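Local coordinates for protein exoglucanase A (Cellulomonas fimi, PDB 7CBD) that hydrolyses beta-1,4-glucosidic linkages of cellulose with inversion at the anomeric carbon, releasing cellobiose from non-reducing chain ends, the chain described being its catalytic domain, at residues A[237-241]-A[268-272]; A[230-236]-A[293-299]. All coordinates share one frame; numbering follows the deposited sequence.

Contact 1: A[237-241]-A[268-272]; sequences TPLEE and FDEID
Asp269 and Glu241 meet through a carboxylate-to-backbone bond: Asp269 OD2 accepts from Glu241 N at 3.0 Å, the donor arriving on the anti side and 25° out of the carboxylate plane. The other oxygen turns back on its own chain, with Asp269 OD1 taking Asp272 N at 2.9 Å nearly along the C-O axis. That second bond makes Asp269 the N-cap of helix 270-283. Its CG lies between the backbone N and the carbonyl carbon (chi1 57°), which lets one carboxylate serve both the helix end and residues 237-241. The next two helix amides are taken by carbonyls of that loop: Glu270 N donates to Pro238 O (3.0 Å) and Ile271 N to Leu239 O (3.0 Å), both in the carbonyl planes. Three successive amides of the first turn thus have acceptors.

Tight apolar packing adjoins these bonds. Leu239, with CG anti to its backbone N (chi1 -173°), brings CD1 to 3.8 Å from CD1 of Ile271, and the aliphatic CG of Glu240 rests 3.7 Å from Ile271 CG1. At the start of 237-241 the methyl CG2 of Thr237 abuts Glu270 OE2 at 3.4 Å, the two side chains crossing nearly at right angles. The solvent side, by contrast, lies at Glu240, an exposed residue whose carboxylate has no direct bond across the contact; water 1 intervenes, 3.0 Å from Glu240 OE2, and also reaches Asp272 OD1.

Glu241 instead turns its carboxylate to the backbone amides of Val325 and Asp326, while Glu270 OE2 bonds to Ser196. In the apolar part, Leu239 touches Val294 of strand 291-295 and Phe361 of strand 358-362, and Ile271 reaches Leu358 of that second strand.

Contact 2: A[230-236]-A[293-299]; sequences VSDVANT and LVDTSRN
The Arg298 guanidinium meets Ala234 O at its edge: NH2 approaches that carbonyl oxygen at 2.9 Å, a weak bond because the N-H...O angle is only 126°. Water 4 also lies at the edge, in the plane, accepting from NE and donating to Asn235 O and Ser297 OG; NH2 has its stronger partner in Asp371, a salt bridge. The second flat pair is Asp232 with Asn299. Asn299 ND2 reaches Asp232 OD2 at 3.0 Å, the oxygen lying 18° out of the amide plane.

These groups follow neighbouring parallel strands of the distorted alpha/beta barrel of glycosyl hydrolase family 6. Val230 pairs with Leu293 and Ser231 with Val294; Ser231 N donates to Leu293 O and Asp295 N to Ser231 O, both at 2.9 Å. On one side of the sheet, Val230 CG2 packs on Leu293 CB.

Asp295, whose N closes that ladder, also swings CG opposite its amide nitrogen (chi1 -177°), against the type II turn 232-235. Its OD2 accepts Ala234 N at 3.0 Å on the anti side, and Lys365 N as well. Ser297 N and OG both reach OD1 from one face of the carboxylate, the amide closing an Asx turn. Replacing this aspartate with alanine would remove the carboxylate and is likely to leave Ala234 N and the Ser297 donors without this acceptor, weakening the tie between turn and loop.

Contacts 1 and 2 have centres 10 Å apart and share a polar junction: Glu270 OE1 of contact 1 probably hydrogen-bonds Ser231 OG of contact 2, at 2.7 Å. Their segments are also continuous, since 230-236 runs directly into 237-241, and helix 270-283 leads on to strand 291-295. Asn299 CB packs 3.1 Å from Thr237 O, so the loop held by the helix end also touches the loop after that strand. Contact 2 lies nearer the predicted nucleophile, Asp371: the Arg298 side chain is about 3 Å from it, that of Thr237 in contact 1 about 11 Å, side chain to side chain. The Val233 side chain is about 8 Å from that of Asp149, the predicted proton donor.

Contact 1: A[237-241]-A[268-272]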
ATOM      1  N   THR A 237       7.655  -1.502  -4.912  1.00  5.84           N
ATOM      2  CA  THR A 237       8.037  -1.279  -6.298  1.00  6.05           C
ATOM      3  C   THR A 237       8.220   0.217  -6.535  1.00  6.28           C
ATOM      4  O   THR A 237       7.362   1.010  -6.123  1.00  6.01           O
ATOM      5  CB  THR A 237       6.958  -1.848  -7.205  1.00  6.12           C
ATOM      6  OG1 THR A 237       6.853  -3.253  -6.948  1.00  7.65           O
ATOM      7  CG2 THR A 237       7.306  -1.617  -8.666  1.00  8.07           C
ATOM      8  N   PRO A 238       9.326   0.648  -7.148  1.00  6.13           N
ATOM      9  CA  PRO A 238       9.619   2.085  -7.196  1.00  7.02           C
ATOM     10  C   PRO A 238       8.575   2.880  -7.955  1.00  7.75           C
ATOM     11  O   PRO A 238       7.904   2.379  -8.860  1.00  7.28           O
ATOM     12  CB  PRO A 238      10.981   2.167  -7.902  1.00  7.98           C
ATOM     13  CG  PRO A 238      11.207   0.841  -8.499  1.00  9.57           C
ATOM     14  CD  PRO A 238      10.432  -0.157  -7.686  1.00  6.48           C
ATOM     15  N   LEU A 239       8.467   4.149  -7.573  1.00  7.58           N
ATOM     16  CA  LEU A 239       7.631   5.084  -8.309  1.00  7.99           C
ATOM     17  C   LEU A 239       8.111   5.203  -9.751  1.00  8.42           C
ATOM     18  O   LEU A 239       7.320   5.102 -10.697  1.00  8.57           O
ATOM     19  CB  LEU A 239       7.664   6.438  -7.599  1.00  8.79           C
ATOM     20  CG  LEU A 239       6.715   7.504  -8.136  1.00  8.70           C
ATOM     21  CD1 LEU A 239       5.257   7.051  -7.987  1.00  8.82           C
ATOM     22  CD2 LEU A 239       6.952   8.824  -7.432  1.00  9.97           C
ATOM     23  N   GLU A 240       9.412   5.422  -9.931  1.00  9.88           N
ATOM     24  CA  GLU A 240      10.042   5.474 -11.241  1.00 10.11           C
ATOM     25  C   GLU A 240      11.386   4.767 -11.171  1.00  9.01           C
ATOM     26  O   GLU A 240      12.062   4.785 -10.136  1.00  9.65           O
ATOM     27  CB  GLU A 240      10.289   6.915 -11.714  1.00 14.21           C
ATOM     28  CG  GLU A 240       9.033   7.641 -12.153  1.00 17.96           C
ATOM     29  CD  GLU A 240       9.328   8.854 -13.009  1.00 21.86           C
ATOM     30  OE1 GLU A 240       9.842   9.847 -12.462  1.00 22.19           O
ATOM     31  OE2 GLU A 240       9.042   8.812 -14.228  1.00 23.38           O
ATOM     32  N   GLU A 241      11.761   4.132 -12.284  1.00  8.27           N
ATOM     33  CA  GLU A 241      13.122   3.651 -12.465  1.00  8.31           C
ATOM     34  C   GLU A 241      13.861   4.690 -13.296  1.00  9.23           C
ATOM     35  O   GLU A 241      13.718   4.711 -14.526  1.00 11.33           O
ATOM     36  CB  GLU A 241      13.129   2.290 -13.165  1.00  8.10           C
ATOM     37  CG  GLU A 241      12.818   1.118 -12.237  1.00  7.75           C
ATOM     38  CD  GLU A 241      13.938   0.812 -11.251  1.00  8.02           C
ATOM     39  OE1 GLU A 241      14.995   1.482 -11.293  1.00  8.60           O
ATOM     40  OE2 GLU A 241      13.761  -0.103 -10.424  1.00  7.94           O
ATOM     41  N   PHE A 268       8.112  -1.373 -15.363  1.00  6.57           N
ATOM     42  CA  PHE A 268       9.213  -1.404 -14.410  1.00  6.55           C
ATOM     43  C   PHE A 268       8.926  -0.586 -13.157  1.00  6.36           C
ATOM     44  O   PHE A 268       9.707  -0.644 -12.199  1.00  6.76           O
ATOM     45  CB  PHE A 268      10.481  -0.804 -15.029  1.00  7.21           C
ATOM     46  CG  PHE A 268      11.092  -1.600 -16.160  1.00  7.78           C
ATOM     47  CD1 PHE A 268      10.580  -2.819 -16.586  1.00  7.72           C
ATOM     48  CD2 PHE A 268      12.223  -1.101 -16.789  1.00  9.11           C
ATOM     49  CE1 PHE A 268      11.193  -3.516 -17.625  1.00  7.99           C
ATOM     50  CE2 PHE A 268      12.836  -1.791 -17.815  1.00  8.92           C
ATOM     51  CZ  PHE A 268      12.320  -2.997 -18.240  1.00  9.14           C
ATOM     52  N   ASP A 269       7.860   0.204 -13.147  1.00  6.61           N
ATOM     53  CA  ASP A 269       7.615   1.106 -12.030  1.00  5.86           C
ATOM     54  C   ASP A 269       6.137   1.453 -11.988  1.00  5.69           C
ATOM     55  O   ASP A 269       5.367   1.086 -12.878  1.00  6.18           O
ATOM     56  CB  ASP A 269       8.511   2.353 -12.099  1.00  6.93           C
ATOM     57  CG  ASP A 269       8.355   3.128 -13.394  1.00  8.09           C
ATOM     58  OD1 ASP A 269       7.207   3.334 -13.823  1.00  9.35           O
ATOM     59  OD2 ASP A 269       9.387   3.558 -13.966  1.00 10.00           O
ATOM     60  N   GLU A 270       5.752   2.169 -10.934  1.00  5.73           N
ATOM     61  CA  GLU A 270       4.338   2.386 -10.667  1.00  5.32           C
ATOM     62  C   GLU A 270       3.756   3.544 -11.458  1.00  5.46           C
ATOM     63  O   GLU A 270       2.547   3.558 -11.703  1.00  6.18           O
ATOM     64  CB  GLU A 270       4.098   2.544  -9.162  1.00  5.39           C
ATOM     65  CG  GLU A 270       4.408   1.268  -8.374  1.00  6.20           C
ATOM     66  CD  GLU A 270       3.564   0.083  -8.824  1.00  5.44           C
ATOM     67  OE1 GLU A 270       2.365   0.042  -8.483  1.00  6.58           O
ATOM     68  OE2 GLU A 270       4.091  -0.805  -9.533  1.00  7.20           O
ATOM     69  N   ILE A 271       4.578   4.511 -11.871  1.00  5.72           N
ATOM     70  CA  ILE A 271       4.093   5.517 -12.814  1.00  6.51           C
ATOM     71  C   ILE A 271       3.633   4.844 -14.100  1.00  6.73           C
ATOM     72  O   ILE A 271       2.531   5.096 -14.599  1.00  6.90           O
ATOM     73  CB  ILE A 271       5.171   6.588 -13.075  1.00  7.92           C
ATOM     74  CG1 ILE A 271       5.354   7.483 -11.842  1.00  8.49           C
ATOM     75  CG2 ILE A 271       4.825   7.422 -14.310  1.00  8.70           C
ATOM     76  CD1 ILE A 271       4.101   8.203 -11.402  1.00  9.45           C
ATOM     77  N   ASP A 272       4.463   3.957 -14.643  1.00  6.94           N
ATOM     78  CA  ASP A 272       4.077   3.279 -15.873  1.00  7.52           C
ATOM     79  C   ASP A 272       2.900   2.341 -15.640  1.00  6.88           C
ATOM     80  O   ASP A 272       2.013   2.226 -16.493  1.00  7.55           O
ATOM     81  CB  ASP A 272       5.280   2.547 -16.465  1.00  9.58           C
ATOM     82  CG  ASP A 272       6.384   3.503 -16.905  1.00 12.04           C
ATOM     83  OD1 ASP A 272       6.111   4.714 -17.043  1.00 14.79           O
ATOM     84  OD2 ASP A 272       7.528   3.053 -17.108  1.00 13.84           O
TER
HETATM   85  O   HOH W   1       8.045   6.278 -15.471  1.00 19.00           O
HETATM   86  O   HOH W   2      11.928  -1.828 -11.116  1.00  7.62           O
HETATM   87  O   HOH W   3      11.271   5.496 -15.608  1.00 14.26           O

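Contact 2: A[230-236]-A[293-299]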
ATOM      1  N   VAL A 230      -5.777   2.185  -6.366  1.00  5.05           N
ATOM      2  CA  VAL A 230      -4.534   2.456  -5.644  1.00  4.96           C
ATOM      3  C   VAL A 230      -3.551   1.307  -5.851  1.00  4.72           C
ATOM      4  O   VAL A 230      -3.914   0.132  -5.701  1.00  5.60           O
ATOM      5  CB  VAL A 230      -4.778   2.750  -4.144  1.00  4.64           C
ATOM      6  CG1 VAL A 230      -5.593   1.655  -3.467  1.00  6.15           C
ATOM      7  CG2 VAL A 230      -3.467   3.004  -3.414  1.00  5.67           C
ATOM      8  N   SER A 231      -2.317   1.651  -6.218  1.00  4.39           N
ATOM      9  CA  SER A 231      -1.273   0.662  -6.444  1.00  4.31           C
ATOM     10  C   SER A 231      -0.185   0.750  -5.379  1.00  3.87           C
ATOM     11  O   SER A 231      -0.048   1.756  -4.671  1.00  4.78           O
ATOM     12  CB  SER A 231      -0.654   0.795  -7.844  1.00  5.24           C
ATOM     13  OG  SER A 231       0.394   1.751  -7.866  1.00  6.14           O
ATOM     14  N   ASP A 232       0.578  -0.338  -5.273  1.00  3.83           N
ATOM     15  CA  ASP A 232       1.777  -0.436  -4.450  1.00  4.68           C
ATOM     16  C   ASP A 232       1.470  -0.472  -2.961  1.00  5.11           C
ATOM     17  O   ASP A 232       2.399  -0.286  -2.153  1.00  5.53           O
ATOM     18  CB  ASP A 232       2.778   0.696  -4.751  1.00  5.76           C
ATOM     19  CG  ASP A 232       4.220   0.226  -4.891  1.00  5.56           C
ATOM     20  OD1 ASP A 232       4.489  -0.990  -4.972  1.00  6.49           O
ATOM     21  OD2 ASP A 232       5.094   1.127  -4.959  1.00  6.44           O
ATOM     22  N   VAL A 233       0.212  -0.708  -2.550  1.00  5.34           N
ATOM     23  CA  VAL A 233      -0.026  -0.659  -1.109  1.00  6.35           C
ATOM     24  C   VAL A 233       0.745  -1.750  -0.387  1.00  5.21           C
ATOM     25  O   VAL A 233       0.750  -2.931  -0.772  1.00  5.88           O
ATOM     26  CB  VAL A 233      -1.477  -0.419  -0.642  1.00 12.92           C
ATOM     27  CG1 VAL A 233      -2.469  -0.080  -1.756  1.00  9.12           C
ATOM     28  CG2 VAL A 233      -1.930  -1.414   0.374  1.00 11.70           C
ATOM     29  N   ALA A 234       1.472  -1.326   0.630  1.00  5.58           N
ATOM     30  CA  ALA A 234       2.330  -2.174   1.442  1.00  6.52           C
ATOM     31  C   ALA A 234       3.442  -2.834   0.649  1.00  6.64           C
ATOM     32  O   ALA A 234       4.084  -3.750   1.157  1.00  9.08           O
ATOM     33  CB  ALA A 234       1.535  -3.210   2.245  1.00  6.64           C
ATOM     34  N   ASN A 235       3.704  -2.384  -0.575  1.00  5.05           N
ATOM     35  CA  ASN A 235       4.778  -2.914  -1.399  1.00  5.08           C
ATOM     36  C   ASN A 235       5.864  -1.860  -1.560  1.00  5.79           C
ATOM     37  O   ASN A 235       5.820  -0.786  -0.948  1.00  5.91           O
ATOM     38  CB  ASN A 235       4.244  -3.444  -2.739  1.00  7.01           C
ATOM     39  CG  ASN A 235       5.067  -4.612  -3.275  1.00  6.39           C
ATOM     40  OD1 ASN A 235       6.130  -4.418  -3.865  1.00  7.45           O
ATOM     41  ND2 ASN A 235       4.592  -5.829  -3.050  1.00  6.62           N
ATOM     42  N   THR A 236       6.867  -2.195  -2.366  1.00  5.47           N
ATOM     43  CA  THR A 236       8.066  -1.383  -2.493  1.00  5.28           C
ATOM     44  C   THR A 236       8.455  -1.099  -3.935  1.00  5.51           C
ATOM     45  O   THR A 236       9.496  -0.478  -4.158  1.00  6.54           O
ATOM     46  CB  THR A 236       9.251  -2.034  -1.761  1.00  6.48           C
ATOM     47  OG1 THR A 236       9.496  -3.335  -2.310  1.00  6.84           O
ATOM     48  CG2 THR A 236       8.957  -2.170  -0.277  1.00  7.31           C
ATOM     49  N   LEU A 293      -4.019   6.311  -7.256  1.00  5.22           N
ATOM     50  CA  LEU A 293      -3.135   6.607  -6.140  1.00  5.18           C
ATOM     51  C   LEU A 293      -1.963   5.637  -6.176  1.00  4.48           C
ATOM     52  O   LEU A 293      -2.116   4.495  -6.612  1.00  5.77           O
ATOM     53  CB  LEU A 293      -3.837   6.405  -4.792  1.00  6.40           C
ATOM     54  CG  LEU A 293      -5.118   7.188  -4.528  1.00  5.65           C
ATOM     55  CD1 LEU A 293      -5.736   6.724  -3.225  1.00  6.86           C
ATOM     56  CD2 LEU A 293      -4.833   8.687  -4.474  1.00  7.60           C
ATOM     57  N   VAL A 294      -0.793   6.085  -5.714  1.00  4.61           N
ATOM     58  CA  VAL A 294       0.327   5.192  -5.433  1.00  5.09           C
ATOM     59  C   VAL A 294       0.679   5.325  -3.959  1.00  4.51           C
ATOM     60  O   VAL A 294       0.833   6.445  -3.458  1.00  5.34           O
ATOM     61  CB  VAL A 294       1.563   5.482  -6.309  1.00  6.62           C
ATOM     62  CG1 VAL A 294       2.684   4.505  -5.964  1.00  6.65           C
ATOM     63  CG2 VAL A 294       1.227   5.377  -7.774  1.00  6.65           C
ATOM     64  N   ASP A 295       0.800   4.185  -3.271  1.00  4.84           N
ATOM     65  CA  ASP A 295       1.346   4.131  -1.921  1.00  4.67           C
ATOM     66  C   ASP A 295       2.856   4.283  -2.029  1.00  4.91           C
ATOM     67  O   ASP A 295       3.547   3.354  -2.465  1.00  5.49           O
ATOM     68  CB  ASP A 295       0.996   2.789  -1.284  1.00  4.04           C
ATOM     69  CG  ASP A 295       1.457   2.680   0.162  1.00  4.73           C
ATOM     70  OD1 ASP A 295       2.093   3.627   0.670  1.00  5.03           O
ATOM     71  OD2 ASP A 295       1.169   1.649   0.805  1.00  5.61           O
ATOM     72  N   THR A 296       3.365   5.456  -1.647  1.00  5.44           N
ATOM     73  CA  THR A 296       4.787   5.781  -1.728  1.00  4.60           C
ATOM     74  C   THR A 296       5.502   5.614  -0.388  1.00  5.26           C
ATOM     75  O   THR A 296       6.627   6.102  -0.215  1.00  6.04           O
ATOM     76  CB  THR A 296       4.967   7.205  -2.262  1.00  6.00           C
ATOM     77  OG1 THR A 296       4.223   8.113  -1.442  1.00  6.21           O
ATOM     78  CG2 THR A 296       4.470   7.311  -3.695  1.00  6.91           C
ATOM     79  N   SER A 297       4.885   4.889   0.549  1.00  5.15           N
ATOM     80  CA  SER A 297       5.424   4.783   1.900  1.00  5.05           C
ATOM     81  C   SER A 297       6.819   4.172   1.933  1.00  5.10           C
ATOM     82  O   SER A 297       7.649   4.568   2.762  1.00  6.57           O
ATOM     83  CB  SER A 297       4.475   3.967   2.770  1.00  5.64           C
ATOM     84  OG  SER A 297       4.142   2.722   2.174  1.00  5.89           O
ATOM     85  N   ARG A 298       7.084   3.173   1.080  1.00  5.52           N
ATOM     86  CA  ARG A 298       8.308   2.393   1.228  1.00  5.91           C
ATOM     87  C   ARG A 298       8.945   2.045  -0.111  1.00  5.24           C
ATOM     88  O   ARG A 298       9.661   1.040  -0.212  1.00  6.11           O
ATOM     89  CB  ARG A 298       8.070   1.128   2.070  1.00  6.36           C
ATOM     90  CG  ARG A 298       7.522   1.425   3.463  1.00  6.93           C
ATOM     91  CD  ARG A 298       7.380   0.180   4.317  1.00  7.23           C
ATOM     92  NE  ARG A 298       6.465  -0.770   3.687  1.00  6.99           N
ATOM     93  CZ  ARG A 298       6.147  -1.960   4.193  1.00  7.18           C
ATOM     94  NH1 ARG A 298       6.682  -2.364   5.345  1.00  8.24           N
ATOM     95  NH2 ARG A 298       5.307  -2.758   3.536  1.00  8.55           N
ATOM     96  N   ASN A 299       8.737   2.872  -1.140  1.00  5.20           N
ATOM     97  CA  ASN A 299       9.196   2.560  -2.490  1.00  5.66           C
ATOM     98  C   ASN A 299      10.303   3.490  -2.984  1.00  5.74           C
ATOM     99  O   ASN A 299      10.543   3.563  -4.192  1.00  6.52           O
ATOM    100  CB  ASN A 299       8.033   2.498  -3.491  1.00  5.84           C
ATOM    101  CG  ASN A 299       7.369   3.845  -3.719  1.00  6.46           C
ATOM    102  OD1 ASN A 299       7.769   4.859  -3.156  1.00  6.62           O
ATOM    103  ND2 ASN A 299       6.332   3.853  -4.554  1.00  8.27           N
TER
HETATM  104  O   HOH W   4       4.759  -0.004   1.532  1.00  5.92           O
HETATM  105  O   HOH W   5       5.553   2.021  -1.113  1.00  6.13           O